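PDB 3PVZ: UDP-N-acetylglucosamine 4,6-dehydratase from Vibrio fischeri, which probably catalyses the NAD-dependent 4,6-dehydration of UDP-N-acetylglucosamine. Local coordinates for residues R232-P237 against I268-I273; L354-Q359 against F379-P384. All blocks are in the same frame, centred on the assembly; numbering follows the deposited sequence.

Contact 1. Residues R232-P237 against I268-I273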
ATOM      1  N   ARG A 232       1.033  -3.857  25.357  1.00 47.10           N
ATOM      2  CA  ARG A 232      -0.231  -3.417  24.760  1.00 45.89           C
ATOM      3  C   ARG A 232      -1.315  -4.437  25.005  1.00 44.46           C
ATOM      4  O   ARG A 232      -1.028  -5.591  25.330  1.00 44.56           O
ATOM      5  CB  ARG A 232      -0.116  -3.237  23.236  1.00 44.98           C
ATOM      6  CG  ARG A 232       0.900  -2.218  22.774  1.00 46.91           C
ATOM      7  CD  ARG A 232       0.423  -0.809  22.994  1.00 48.41           C
ATOM      8  NE  ARG A 232       1.394   0.153  22.478  1.00 51.36           N
ATOM      9  CZ  ARG A 232       2.067   1.053  23.204  1.00 54.65           C
ATOM     10  NH1 ARG A 232       1.926   1.165  24.534  1.00 53.31           N
ATOM     11  NH2 ARG A 232       2.912   1.868  22.580  1.00 57.71           N
ATOM     12  N   TYR A 233      -2.551  -3.980  24.811  1.00 43.08           N
ATOM     13  CA  TYR A 233      -3.693  -4.837  24.556  1.00 41.84           C
ATOM     14  C   TYR A 233      -3.819  -5.195  23.096  1.00 40.54           C
ATOM     15  O   TYR A 233      -3.741  -4.326  22.211  1.00 40.34           O
ATOM     16  CB  TYR A 233      -4.980  -4.135  24.952  1.00 41.89           C
ATOM     17  CG  TYR A 233      -5.088  -3.796  26.409  1.00 42.61           C
ATOM     18  CD1 TYR A 233      -5.117  -4.798  27.371  1.00 44.69           C
ATOM     19  CD2 TYR A 233      -5.223  -2.479  26.816  1.00 44.25           C
ATOM     20  CE1 TYR A 233      -5.251  -4.486  28.749  1.00 47.24           C
ATOM     21  CE2 TYR A 233      -5.339  -2.145  28.167  1.00 47.75           C
ATOM     22  CZ  TYR A 233      -5.351  -3.151  29.121  1.00 48.08           C
ATOM     23  OH  TYR A 233      -5.458  -2.803  30.414  1.00 52.31           O
ATOM     24  N   PHE A 234      -4.074  -6.472  22.844  1.00 39.09           N
ATOM     25  CA  PHE A 234      -4.176  -6.992  21.520  1.00 38.52           C
ATOM     26  C   PHE A 234      -5.529  -7.638  21.236  1.00 37.75           C
ATOM     27  O   PHE A 234      -6.092  -8.338  22.067  1.00 38.53           O
ATOM     28  CB  PHE A 234      -3.095  -8.031  21.309  1.00 38.84           C
ATOM     29  CG  PHE A 234      -1.727  -7.458  21.277  1.00 40.72           C
ATOM     30  CD1 PHE A 234      -1.139  -7.099  20.075  1.00 39.20           C
ATOM     31  CD2 PHE A 234      -1.007  -7.280  22.465  1.00 41.29           C
ATOM     32  CE1 PHE A 234       0.126  -6.562  20.048  1.00 38.90           C
ATOM     33  CE2 PHE A 234       0.241  -6.747  22.437  1.00 41.46           C
ATOM     34  CZ  PHE A 234       0.829  -6.393  21.244  1.00 39.16           C
ATOM     35  N   VAL A 235      -6.020  -7.430  20.031  1.00 36.27           N
ATOM     36  CA  VAL A 235      -7.199  -8.117  19.529  1.00 35.11           C
ATOM     37  C   VAL A 235      -6.842  -8.816  18.247  1.00 34.83           C
ATOM     38  O   VAL A 235      -5.808  -8.536  17.660  1.00 34.85           O
ATOM     39  CB  VAL A 235      -8.351  -7.165  19.243  1.00 35.02           C
ATOM     40  CG1 VAL A 235      -8.859  -6.557  20.522  1.00 34.56           C
ATOM     41  CG2 VAL A 235      -7.923  -6.054  18.262  1.00 34.07           C
ATOM     42  N   THR A 236      -7.701  -9.755  17.848  1.00 34.58           N
ATOM     43  CA  THR A 236      -7.621 -10.404  16.553  1.00 34.30           C
ATOM     44  C   THR A 236      -8.209  -9.557  15.404  1.00 34.40           C
ATOM     45  O   THR A 236      -9.111  -8.708  15.592  1.00 32.37           O
ATOM     46  CB  THR A 236      -8.353 -11.770  16.549  1.00 34.83           C
ATOM     47  OG1 THR A 236      -9.757 -11.549  16.684  1.00 34.23           O
ATOM     48  CG2 THR A 236      -7.869 -12.660  17.732  1.00 34.38           C
ATOM     49  N   PRO A 237      -7.717  -9.816  14.191  1.00 34.85           N
ATOM     50  CA  PRO A 237      -8.341  -9.241  13.021  1.00 35.06           C
ATOM     51  C   PRO A 237      -9.867  -9.399  13.040  1.00 35.15           C
ATOM     52  O   PRO A 237     -10.559  -8.406  12.859  1.00 35.10           O
ATOM     53  CB  PRO A 237      -7.712 -10.027  11.865  1.00 34.54           C
ATOM     54  CG  PRO A 237      -6.351 -10.355  12.375  1.00 36.03           C
ATOM     55  CD  PRO A 237      -6.579 -10.684  13.828  1.00 35.50           C
ATOM     56  N   ILE A 268       0.394  -7.204  27.332  1.00 47.99           N
ATOM     57  CA  ILE A 268       1.438  -8.159  27.011  1.00 46.76           C
ATOM     58  C   ILE A 268       2.505  -7.397  26.261  1.00 45.74           C
ATOM     59  O   ILE A 268       2.205  -6.533  25.459  1.00 44.17           O
ATOM     60  CB  ILE A 268       0.950  -9.286  26.066  1.00 46.87           C
ATOM     61  CG1 ILE A 268      -0.185 -10.100  26.674  1.00 47.36           C
ATOM     62  CG2 ILE A 268       2.122 -10.245  25.704  1.00 47.37           C
ATOM     63  CD1 ILE A 268      -1.066 -10.826  25.569  1.00 46.96           C
ATOM     64  N   SER A 269       3.759  -7.734  26.490  1.00 46.02           N
ATOM     65  CA  SER A 269       4.847  -7.039  25.816  1.00 45.91           C
ATOM     66  C   SER A 269       5.076  -7.651  24.446  1.00 44.61           C
ATOM     67  O   SER A 269       4.668  -8.770  24.199  1.00 44.19           O
ATOM     68  CB  SER A 269       6.130  -7.096  26.665  1.00 46.92           C
ATOM     69  OG  SER A 269       6.821  -8.321  26.461  1.00 47.22           O
ATOM     70  N   PHE A 270       5.713  -6.890  23.568  1.00 43.46           N
ATOM     71  CA  PHE A 270       6.045  -7.347  22.256  1.00 43.31           C
ATOM     72  C   PHE A 270       7.029  -8.511  22.317  1.00 44.00           C
ATOM     73  O   PHE A 270       6.902  -9.456  21.542  1.00 43.27           O
ATOM     74  CB  PHE A 270       6.640  -6.209  21.413  1.00 43.47           C
ATOM     75  CG  PHE A 270       5.642  -5.166  21.008  1.00 43.24           C
ATOM     76  CD1 PHE A 270       4.740  -5.425  20.004  1.00 44.30           C
ATOM     77  CD2 PHE A 270       5.581  -3.950  21.649  1.00 45.13           C
ATOM     78  CE1 PHE A 270       3.809  -4.497  19.629  1.00 44.83           C
ATOM     79  CE2 PHE A 270       4.642  -3.001  21.282  1.00 46.19           C
ATOM     80  CZ  PHE A 270       3.743  -3.280  20.264  1.00 46.67           C
ATOM     81  N   ALA A 271       8.026  -8.408  23.193  1.00 44.06           N
ATOM     82  CA  ALA A 271       8.978  -9.495  23.395  1.00 45.45           C
ATOM     83  C   ALA A 271       8.262 -10.777  23.829  1.00 45.45           C
ATOM     84  O   ALA A 271       8.563 -11.888  23.339  1.00 45.54           O
ATOM     85  CB  ALA A 271      10.023  -9.109  24.438  1.00 45.43           C
ATOM     86  N   ASP A 272       7.304 -10.626  24.735  1.00 45.54           N
ATOM     87  CA  ASP A 272       6.578 -11.771  25.227  1.00 46.01           C
ATOM     88  C   ASP A 272       5.761 -12.437  24.112  1.00 45.39           C
ATOM     89  O   ASP A 272       5.737 -13.662  24.028  1.00 45.83           O
ATOM     90  CB  ASP A 272       5.748 -11.408  26.447  1.00 46.07           C
ATOM     91  CG  ASP A 272       6.580 -11.450  27.754  1.00 50.15           C
ATOM     92  OD1 ASP A 272       7.743 -11.904  27.718  1.00 50.91           O
ATOM     93  OD2 ASP A 272       6.080 -11.037  28.824  1.00 55.13           O
ATOM     94  N   ILE A 273       5.157 -11.650  23.227  1.00 44.67           N
ATOM     95  CA  ILE A 273       4.451 -12.236  22.074  1.00 44.18           C
ATOM     96  C   ILE A 273       5.438 -12.953  21.181  1.00 44.12           C
ATOM     97  O   ILE A 273       5.143 -14.040  20.734  1.00 44.14           O
ATOM     98  CB  ILE A 273       3.717 -11.214  21.197  1.00 43.37           C
ATOM     99  CG1 ILE A 273       2.639 -10.447  21.972  1.00 44.52           C
ATOM    100  CG2 ILE A 273       3.059 -11.903  19.984  1.00 43.06           C
ATOM    101  CD1 ILE A 273       1.573 -11.290  22.590  1.00 45.26           C
TER

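Contact 2. Residues L354-Q359 against F379-P384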
ATOM      1  N   LEU A 354     -11.698  25.271  10.188  1.00 46.07           N
ATOM      2  CA  LEU A 354     -11.793  24.343   9.042  1.00 44.78           C
ATOM      3  C   LEU A 354     -11.495  25.067   7.731  1.00 44.95           C
ATOM      4  O   LEU A 354     -10.750  24.571   6.885  1.00 43.87           O
ATOM      5  CB  LEU A 354     -13.139  23.612   8.963  1.00 42.91           C
ATOM      6  CG  LEU A 354     -13.533  22.776  10.196  1.00 42.47           C
ATOM      7  CD1 LEU A 354     -14.746  21.864   9.918  1.00 39.47           C
ATOM      8  CD2 LEU A 354     -12.335  21.985  10.732  1.00 42.73           C
ATOM      9  N   GLU A 355     -12.058  26.254   7.581  1.00 46.10           N
ATOM     10  CA  GLU A 355     -11.788  27.025   6.380  1.00 47.44           C
ATOM     11  C   GLU A 355     -10.322  27.395   6.272  1.00 47.51           C
ATOM     12  O   GLU A 355      -9.759  27.260   5.187  1.00 46.91           O
ATOM     13  CB  GLU A 355     -12.670  28.265   6.299  1.00 48.65           C
ATOM     14  CG  GLU A 355     -14.074  27.925   5.734  1.00 50.43           C
ATOM     15  CD  GLU A 355     -15.133  28.976   6.116  1.00 56.06           C
ATOM     16  OE1 GLU A 355     -14.765  29.989   6.774  1.00 55.40           O
ATOM     17  OE2 GLU A 355     -16.322  28.776   5.748  1.00 60.11           O
ATOM     18  N   LEU A 356      -9.722  27.824   7.390  1.00 47.89           N
ATOM     19  CA  LEU A 356      -8.295  28.163   7.453  1.00 49.23           C
ATOM     20  C   LEU A 356      -7.439  27.012   6.941  1.00 48.21           C
ATOM     21  O   LEU A 356      -6.570  27.206   6.088  1.00 48.15           O
ATOM     22  CB  LEU A 356      -7.881  28.491   8.895  1.00 50.52           C
ATOM     23  CG  LEU A 356      -6.443  28.917   9.184  1.00 51.89           C
ATOM     24  CD1 LEU A 356      -6.118  30.215   8.509  1.00 53.05           C
ATOM     25  CD2 LEU A 356      -6.202  29.079  10.674  1.00 54.40           C
ATOM     26  N   PHE A 357      -7.723  25.816   7.458  1.00 46.85           N
ATOM     27  CA  PHE A 357      -6.959  24.623   7.144  1.00 45.84           C
ATOM     28  C   PHE A 357      -7.079  24.337   5.650  1.00 45.22           C
ATOM     29  O   PHE A 357      -6.090  24.131   4.986  1.00 45.07           O
ATOM     30  CB  PHE A 357      -7.464  23.450   7.998  1.00 45.51           C
ATOM     31  CG  PHE A 357      -6.611  22.210   7.923  1.00 43.54           C
ATOM     32  CD1 PHE A 357      -5.469  22.095   8.695  1.00 44.38           C
ATOM     33  CD2 PHE A 357      -6.949  21.173   7.095  1.00 40.85           C
ATOM     34  CE1 PHE A 357      -4.683  20.956   8.641  1.00 43.29           C
ATOM     35  CE2 PHE A 357      -6.155  20.034   7.028  1.00 41.05           C
ATOM     36  CZ  PHE A 357      -5.009  19.944   7.810  1.00 42.84           C
ATOM     37  N   GLU A 358      -8.289  24.360   5.115  1.00 44.90           N
ATOM     38  CA  GLU A 358      -8.462  24.152   3.670  1.00 45.26           C
ATOM     39  C   GLU A 358      -7.768  25.251   2.862  1.00 46.22           C
ATOM     40  O   GLU A 358      -7.209  24.982   1.826  1.00 46.00           O
ATOM     41  CB  GLU A 358      -9.927  24.123   3.279  1.00 44.78           C
ATOM     42  CG  GLU A 358     -10.726  22.964   3.847  1.00 47.25           C
ATOM     43  CD  GLU A 358     -12.239  23.219   3.819  1.00 51.22           C
ATOM     44  OE1 GLU A 358     -12.629  24.418   3.780  1.00 53.33           O
ATOM     45  OE2 GLU A 358     -13.025  22.227   3.833  1.00 48.08           O
ATOM     46  N   GLN A 359      -7.800  26.485   3.344  1.00 47.15           N
ATOM     47  CA  GLN A 359      -7.204  27.596   2.614  1.00 49.03           C
ATOM     48  C   GLN A 359      -5.678  27.516   2.609  1.00 49.24           C
ATOM     49  O   GLN A 359      -5.066  27.579   1.554  1.00 49.43           O
ATOM     50  CB  GLN A 359      -7.682  28.952   3.178  1.00 50.45           C
ATOM     51  CG  GLN A 359      -7.187  30.155   2.383  1.00 54.67           C
ATOM     52  CD  GLN A 359      -7.408  31.489   3.091  1.00 60.43           C
ATOM     53  OE1 GLN A 359      -7.542  31.556   4.326  1.00 62.91           O
ATOM     54  NE2 GLN A 359      -7.440  32.570   2.300  1.00 61.40           N
ATOM     55  N   PHE A 379      -0.859  23.140  12.309  1.00 51.34           N
ATOM     56  CA  PHE A 379      -1.380  22.206  13.304  1.00 51.17           C
ATOM     57  C   PHE A 379      -1.452  22.832  14.703  1.00 52.46           C
ATOM     58  O   PHE A 379      -2.348  22.508  15.462  1.00 51.21           O
ATOM     59  CB  PHE A 379      -0.564  20.901  13.368  1.00 50.64           C
ATOM     60  CG  PHE A 379      -0.931  19.875  12.316  1.00 48.55           C
ATOM     61  CD1 PHE A 379      -1.265  20.240  11.015  1.00 48.41           C
ATOM     62  CD2 PHE A 379      -0.893  18.536  12.620  1.00 47.49           C
ATOM     63  CE1 PHE A 379      -1.564  19.280  10.063  1.00 45.41           C
ATOM     64  CE2 PHE A 379      -1.194  17.582  11.664  1.00 47.34           C
ATOM     65  CZ  PHE A 379      -1.523  17.960  10.389  1.00 45.49           C
ATOM     66  N   PHE A 380      -0.522  23.715  15.060  1.00 54.91           N
ATOM     67  CA  PHE A 380      -0.611  24.380  16.371  1.00 56.92           C
ATOM     68  C   PHE A 380      -1.835  25.302  16.457  1.00 57.40           C
ATOM     69  O   PHE A 380      -2.470  25.404  17.511  1.00 58.60           O
ATOM     70  CB  PHE A 380       0.661  25.162  16.711  1.00 58.78           C
ATOM     71  CG  PHE A 380       1.874  24.297  17.014  1.00 60.57           C
ATOM     72  CD1 PHE A 380       1.753  22.945  17.330  1.00 61.36           C
ATOM     73  CD2 PHE A 380       3.156  24.862  16.997  1.00 63.44           C
ATOM     74  CE1 PHE A 380       2.890  22.168  17.608  1.00 62.88           C
ATOM     75  CE2 PHE A 380       4.290  24.086  17.277  1.00 63.84           C
ATOM     76  CZ  PHE A 380       4.147  22.738  17.591  1.00 62.01           C
ATOM     77  N   ILE A 381      -2.188  25.955  15.355  1.00 57.37           N
ATOM     78  CA  ILE A 381      -3.386  26.812  15.338  1.00 57.38           C
ATOM     79  C   ILE A 381      -4.637  25.942  15.408  1.00 55.59           C
ATOM     80  O   ILE A 381      -5.559  26.236  16.152  1.00 55.21           O
ATOM     81  CB  ILE A 381      -3.396  27.774  14.120  1.00 57.66           C
ATOM     82  CG1 ILE A 381      -2.382  28.912  14.375  1.00 60.62           C
ATOM     83  CG2 ILE A 381      -4.792  28.309  13.887  1.00 56.33           C
ATOM     84  CD1 ILE A 381      -2.017  29.782  13.148  1.00 61.72           C
HETATM   85  N   MSE A 382      -4.633  24.832  14.681  1.00 54.40           N
HETATM   86  CA  MSE A 382      -5.769  23.927  14.699  1.00 53.37           C
HETATM   87  C   MSE A 382      -6.002  23.306  16.091  1.00 53.75           C
HETATM   88  O   MSE A 382      -7.139  23.188  16.523  1.00 53.20           O
HETATM   89  CB  MSE A 382      -5.583  22.823  13.648  1.00 52.15           C
HETATM   90  CG  MSE A 382      -5.461  23.312  12.200  1.00 51.43           C
HETATM   91 SE   MSE A 382      -6.955  24.378  11.669  0.65 49.00          SE
HETATM   92  CE  MSE A 382      -8.215  22.919  11.486  1.00 50.74           C
ATOM     93  N   ILE A 383      -4.924  22.913  16.775  1.00 55.05           N
ATOM     94  CA  ILE A 383      -4.987  22.211  18.061  1.00 56.04           C
ATOM     95  C   ILE A 383      -4.037  22.874  19.078  1.00 58.71           C
ATOM     96  O   ILE A 383      -2.932  22.390  19.285  1.00 59.11           O
ATOM     97  CB  ILE A 383      -4.534  20.739  17.934  1.00 54.82           C
ATOM     98  CG1 ILE A 383      -5.175  20.039  16.749  1.00 53.69           C
ATOM     99  CG2 ILE A 383      -4.841  19.961  19.210  1.00 54.50           C
ATOM    100  CD1 ILE A 383      -4.547  18.706  16.502  1.00 50.12           C
ATOM    101  N   PRO A 384      -4.463  23.969  19.725  1.00 61.39           N
ATOM    102  CA  PRO A 384      -3.538  24.759  20.583  1.00 64.30           C
ATOM    103  C   PRO A 384      -2.746  23.990  21.652  1.00 65.63           C
ATOM    104  O   PRO A 384      -1.571  24.291  21.881  1.00 67.40           O
ATOM    105  CB  PRO A 384      -4.467  25.785  21.237  1.00 65.13           C
ATOM    106  CG  PRO A 384      -5.570  25.976  20.191  1.00 64.25           C
ATOM    107  CD  PRO A 384      -5.792  24.595  19.622  1.00 61.25           C
TER

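Contact 1. Residues R232-P237 against I268-I273
Arg-232 and Ile-268 form an antiparallel hydrogen-bonded pair. Arg-232 N donates to Ile-268 O at 2.9 Å, with an N-H...O angle of 165°. The return bond, from Ile-268 N to Arg-232 O, is also 2.9 Å. Within 268-273, Ser-269 is the N-cap of helix 270-280; its OG accepts a capping bond from Asp-272 N at 2.9 Å. The pair joins the edge strand 268-269 to strand 231-235, the middle strand of a small three-stranded mixed sheet. This small sheet is separate from the large Rossmann-type sheet; the family assignment is consistent with an extended short-chain dehydrogenase/reductase.

The apolar contacts centre on Phe-234. It points toward 268-273, with CG anti to the carbonyl carbon (chi1 -69°). The ring presents an edge to the face of Phe-270 in an offset edge-to-face pair, with the planes at 88° and Phe-234 CZ 3.9 Å from Phe-270 CE1. Ile-268 O lies near the plane of the Phe-234 ring, 3.6 Å from its CE2. Ile-273, one turn into the helix, brings CG1 to 4.4 Å from the same Phe-234 CE2. On the more exposed side, the aliphatic part of Arg-232 meets Phe-270, with Arg-232 CG 3.9 Å from Phe-270 CZ. Leu-211 of helix 210-219 touches Phe-234, Phe-270 and Ile-273. A thiocyanate ion, probably from the crystallisation liquor, sits about 3 Å from the Phe-270 side chain.

Contact 2. Residues L354-Q359 against F379-P384
Phe-379, whose ring meets Phe-357 across the contact, accepts a helical bond at its backbone O from Ile-383 N, 2.9 Å away. Ile-383 is the first residue to leave helical geometry, so this bond lies at the end of helix 372-382. No hydrogen bond crosses between the two segments. They meet through apolar packing and a Met-aromatic contact.

Met-382, modelled as selenomethionine, has the largest share of the contact. Its chain bends at chi2 (-56°) and again at chi3 (-74°), and the end turns onto the root of Phe-357. Met-382 CE lies 3.6 Å from Phe-357 CB, and Met-382 CG is 3.7 Å from Phe-357 CD1. Met-382 SE lies 5.2 Å from the centroid of the Phe-357 ring and oblique to it, which makes the Met-aromatic contact. Leu-354 CD2 approaches the same methyl, CE of Met-382, at 4.3 Å.

Phe-379 CE1 comes to the edge of the Phe-357 ring, near its plane, 3.8 Å from Phe-357 CE1. Nearer the surface, Leu-356 and Ile-381 cross at about a right angle. Leu-356 CD2 meets Ile-381 CG2 at 3.6 Å.

The contact packs helix 351-367 against helix 372-382, the last two helices of the modelled chain. Ile-138 of helix 131-154 touches the side chains of Phe-357 and Phe-379, and Met-174 and Ala-177 of helix 174-189 touch Phe-379.

In the fold
Contact 1 closes before contact 2 opens along the chain. Their centres are 36 Å apart and their nearest atoms about 19 Å, so they do not touch. They share no helix, strand or sheet. Contact 1 belongs to the small sheet of strands 202-203, 231-235 and 268-269, close to NAD: the Phe-234 side chain is about 7 Å from it. The side chain of Phe-379, in contact 2, is about 14 Å from the bound NAD. After contact 1 the chain passes through strands 284-287 and 306-312, then strand 340-344 of the large sheet. The two C-terminal helices follow and pack on helices 131-154 and 174-189 of the nucleotide-binding part.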